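Local coordinates for phospholipase A1 (Salmonella typhi, PDB 7EZZ), which probably hydrolyses acyl ester bonds of phospholipids in the bacterial outer membrane as a calcium-binding, dimeric beta-barrel enzyme, at residues A117-R122 and A152-W157. Sequence-based numbering, arbitrary orientation.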
loop_
_atom_site.group_PDB
_atom_site.type_symbol
_atom_site.label_atom_id
_atom_site.label_comp_id
_atom_site.label_asym_id
_atom_site.label_seq_id
_atom_site.Cartn_x
_atom_site.Cartn_y
_atom_site.Cartn_z
ATOM N N ALA B 117 25.652 9.904 -26.902
ATOM C CA ALA B 117 26.871 10.185 -26.120
ATOM C C ALA B 117 27.090 9.136 -25.033
ATOM O O ALA B 117 27.434 9.511 -23.935
ATOM C CB ALA B 117 26.859 11.589 -25.586
ATOM N N GLY B 118 26.934 7.862 -25.379
ATOM C CA GLY B 118 27.146 6.755 -24.427
ATOM C C GLY B 118 25.883 6.320 -23.710
ATOM O O GLY B 118 25.704 5.119 -23.542
ATOM N N TRP B 119 25.043 7.278 -23.324
ATOM C CA TRP B 119 23.786 7.027 -22.580
ATOM C C TRP B 119 22.660 6.568 -23.501
ATOM O O TRP B 119 22.551 7.083 -24.582
ATOM C CB TRP B 119 23.362 8.306 -21.886
ATOM C CG TRP B 119 24.265 8.720 -20.780
ATOM C CD1 TRP B 119 25.379 9.487 -20.878
ATOM C CD2 TRP B 119 24.099 8.415 -19.392
ATOM N NE1 TRP B 119 25.920 9.682 -19.645
ATOM C CE2 TRP B 119 25.157 9.034 -18.715
ATOM C CE3 TRP B 119 23.161 7.686 -18.657
ATOM C CZ2 TRP B 119 25.302 8.936 -17.335
ATOM C CZ3 TRP B 119 23.292 7.600 -17.297
ATOM C CH2 TRP B 119 24.352 8.214 -16.648
ATOM N N THR B 120 21.826 5.658 -23.021
ATOM C CA THR B 120 20.681 5.156 -23.806
ATOM C C THR B 120 19.383 5.546 -23.105
ATOM O O THR B 120 19.149 5.067 -22.016
ATOM C CB THR B 120 20.788 3.647 -24.026
ATOM O OG1 THR B 120 22.090 3.386 -24.532
ATOM C CG2 THR B 120 19.755 3.111 -24.985
ATOM N N LEU B 121 18.594 6.422 -23.719
ATOM C CA LEU B 121 17.292 6.816 -23.147
ATOM C C LEU B 121 16.420 5.573 -23.210
ATOM O O LEU B 121 16.320 4.985 -24.260
ATOM C CB LEU B 121 16.721 7.985 -23.943
ATOM C CG LEU B 121 15.357 8.484 -23.502
ATOM C CD1 LEU B 121 15.435 9.214 -22.188
ATOM C CD2 LEU B 121 14.778 9.381 -24.564
ATOM N N ARG B 122 15.855 5.179 -22.079
ATOM C CA ARG B 122 15.111 3.909 -22.049
ATOM C C ARG B 122 13.645 4.165 -21.775
ATOM O O ARG B 122 12.845 3.447 -22.294
ATOM C CB ARG B 122 15.639 3.063 -20.896
ATOM C CG ARG B 122 16.898 2.286 -21.216
ATOM C CD ARG B 122 16.627 1.504 -22.462
ATOM N NE ARG B 122 17.795 0.786 -22.891
ATOM C CZ ARG B 122 17.808 -0.043 -23.906
ATOM N NH1 ARG B 122 16.709 -0.260 -24.597
ATOM N NH2 ARG B 122 18.925 -0.655 -24.222
ATOM N N ALA B 152 17.506 7.266 -18.418
ATOM C CA ALA B 152 18.608 6.846 -19.266
ATOM C C ALA B 152 19.616 6.012 -18.464
ATOM O O ALA B 152 19.758 6.183 -17.262
ATOM C CB ALA B 152 19.224 8.083 -19.879
ATOM N N GLU B 153 20.322 5.108 -19.148
ATOM C CA GLU B 153 21.325 4.237 -18.556
ATOM C C GLU B 153 22.647 4.308 -19.344
ATOM O O GLU B 153 22.683 4.752 -20.487
ATOM C CB GLU B 153 20.687 2.859 -18.340
ATOM C CG GLU B 153 21.493 1.668 -18.819
ATOM C CD GLU B 153 21.018 1.129 -20.157
ATOM O OE1 GLU B 153 21.680 1.429 -21.152
ATOM O OE2 GLU B 153 19.998 0.416 -20.203
ATOM N N ASN B 154 23.761 3.936 -18.690
ATOM C CA ASN B 154 25.115 3.950 -19.240
ATOM C C ASN B 154 26.002 3.083 -18.343
ATOM O O ASN B 154 26.432 3.525 -17.274
ATOM C CB ASN B 154 25.682 5.371 -19.320
ATOM C CG ASN B 154 27.092 5.487 -19.860
ATOM O OD1 ASN B 154 27.626 4.565 -20.478
ATOM N ND2 ASN B 154 27.700 6.635 -19.638
ATOM N N GLY B 155 26.274 1.845 -18.787
ATOM C CA GLY B 155 27.032 0.885 -17.996
ATOM C C GLY B 155 26.371 0.636 -16.637
ATOM O O GLY B 155 25.236 0.171 -16.584
ATOM N N ASN B 156 27.064 1.019 -15.552
ATOM C CA ASN B 156 26.584 0.747 -14.206
ATOM C C ASN B 156 25.713 1.883 -13.675
ATOM O O ASN B 156 25.246 1.801 -12.533
ATOM C CB ASN B 156 27.730 0.527 -13.229
ATOM C CG ASN B 156 28.504 -0.738 -13.502
ATOM O OD1 ASN B 156 27.932 -1.764 -13.876
ATOM N ND2 ASN B 156 29.806 -0.665 -13.282
ATOM N N TRP B 157 25.469 2.899 -14.520
ATOM C CA TRP B 157 24.735 4.089 -14.122
ATOM C C TRP B 157 23.291 4.070 -14.626
ATOM O O TRP B 157 22.986 3.516 -15.682
ATOM C CB TRP B 157 25.457 5.339 -14.631
ATOM C CG TRP B 157 26.783 5.571 -13.983
ATOM C CD1 TRP B 157 28.001 5.116 -14.403
ATOM C CD2 TRP B 157 27.016 6.321 -12.779
ATOM N NE1 TRP B 157 28.971 5.507 -13.520
ATOM C CE2 TRP B 157 28.404 6.262 -12.525
ATOM C CE3 TRP B 157 26.186 6.998 -11.873
ATOM C CZ2 TRP B 157 28.980 6.870 -11.410
ATOM C CZ3 TRP B 157 26.762 7.619 -10.784
ATOM C CH2 TRP B 157 28.138 7.544 -10.553
#
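Gly-118 O comes within 3.7 Å of Asn-154 OD1, a contact between two oxygens and not a hydrogen bond; the glycine has a positive phi (93°). Trp-119 makes the broadest contact. Its indole, with CG beside the backbone N (chi1 -68°), reaches across the neighbouring strand so that Asn-154 CB sits over one face, 3.5 Å from the centroid of the six-membered ring in a CH-pi contact. The Asn-154 amide is turned 66° from the ring plane, and the backbone from Ala-152 to Glu-153 runs along the ring edge. At the far end Trp-119 CH2 meets Trp-157 CB at 3.7 Å, while the Trp-157 ring meets that of Tyr-189 and its side chain touches Ile-187 on strand 183-191.

Thr-120 and Glu-153 form an antiparallel hydrogen-bonded pair: Thr-120 N donates to Glu-153 O (2.8 Å), and Glu-153 N returns a bond to Thr-120 O (3.1 Å). Their side chains lie side by side on the same sheet face. On the other face, Leu-121 and Ala-152 make a non-hydrogen-bonded pair, with Ala-152 CB 4.0 Å from Leu-121 CA. Arg-122 then bends at chi2, and Thr-120 CG2 sits over one face of its guanidinium, offset toward the rim; NE and Glu-153 OE2 are 3.5 Å apart in a salt bridge whose hydrogen bond is weak, and Val-2 packs against both side chains.

The pairing lies at the open end of the hairpin 119-132/142-154 of the outer-membrane barrel, beside the type II' turn from Asn-154 to Trp-157 that leads into strand 157-167. Two backbone bonds fix the strand register and the indole packs over Asn-154; separately, Arg-122 and Glu-153 probably attract each other weakly, the arginine charge probably being shared with Asp-113 through a long, weak ion pair.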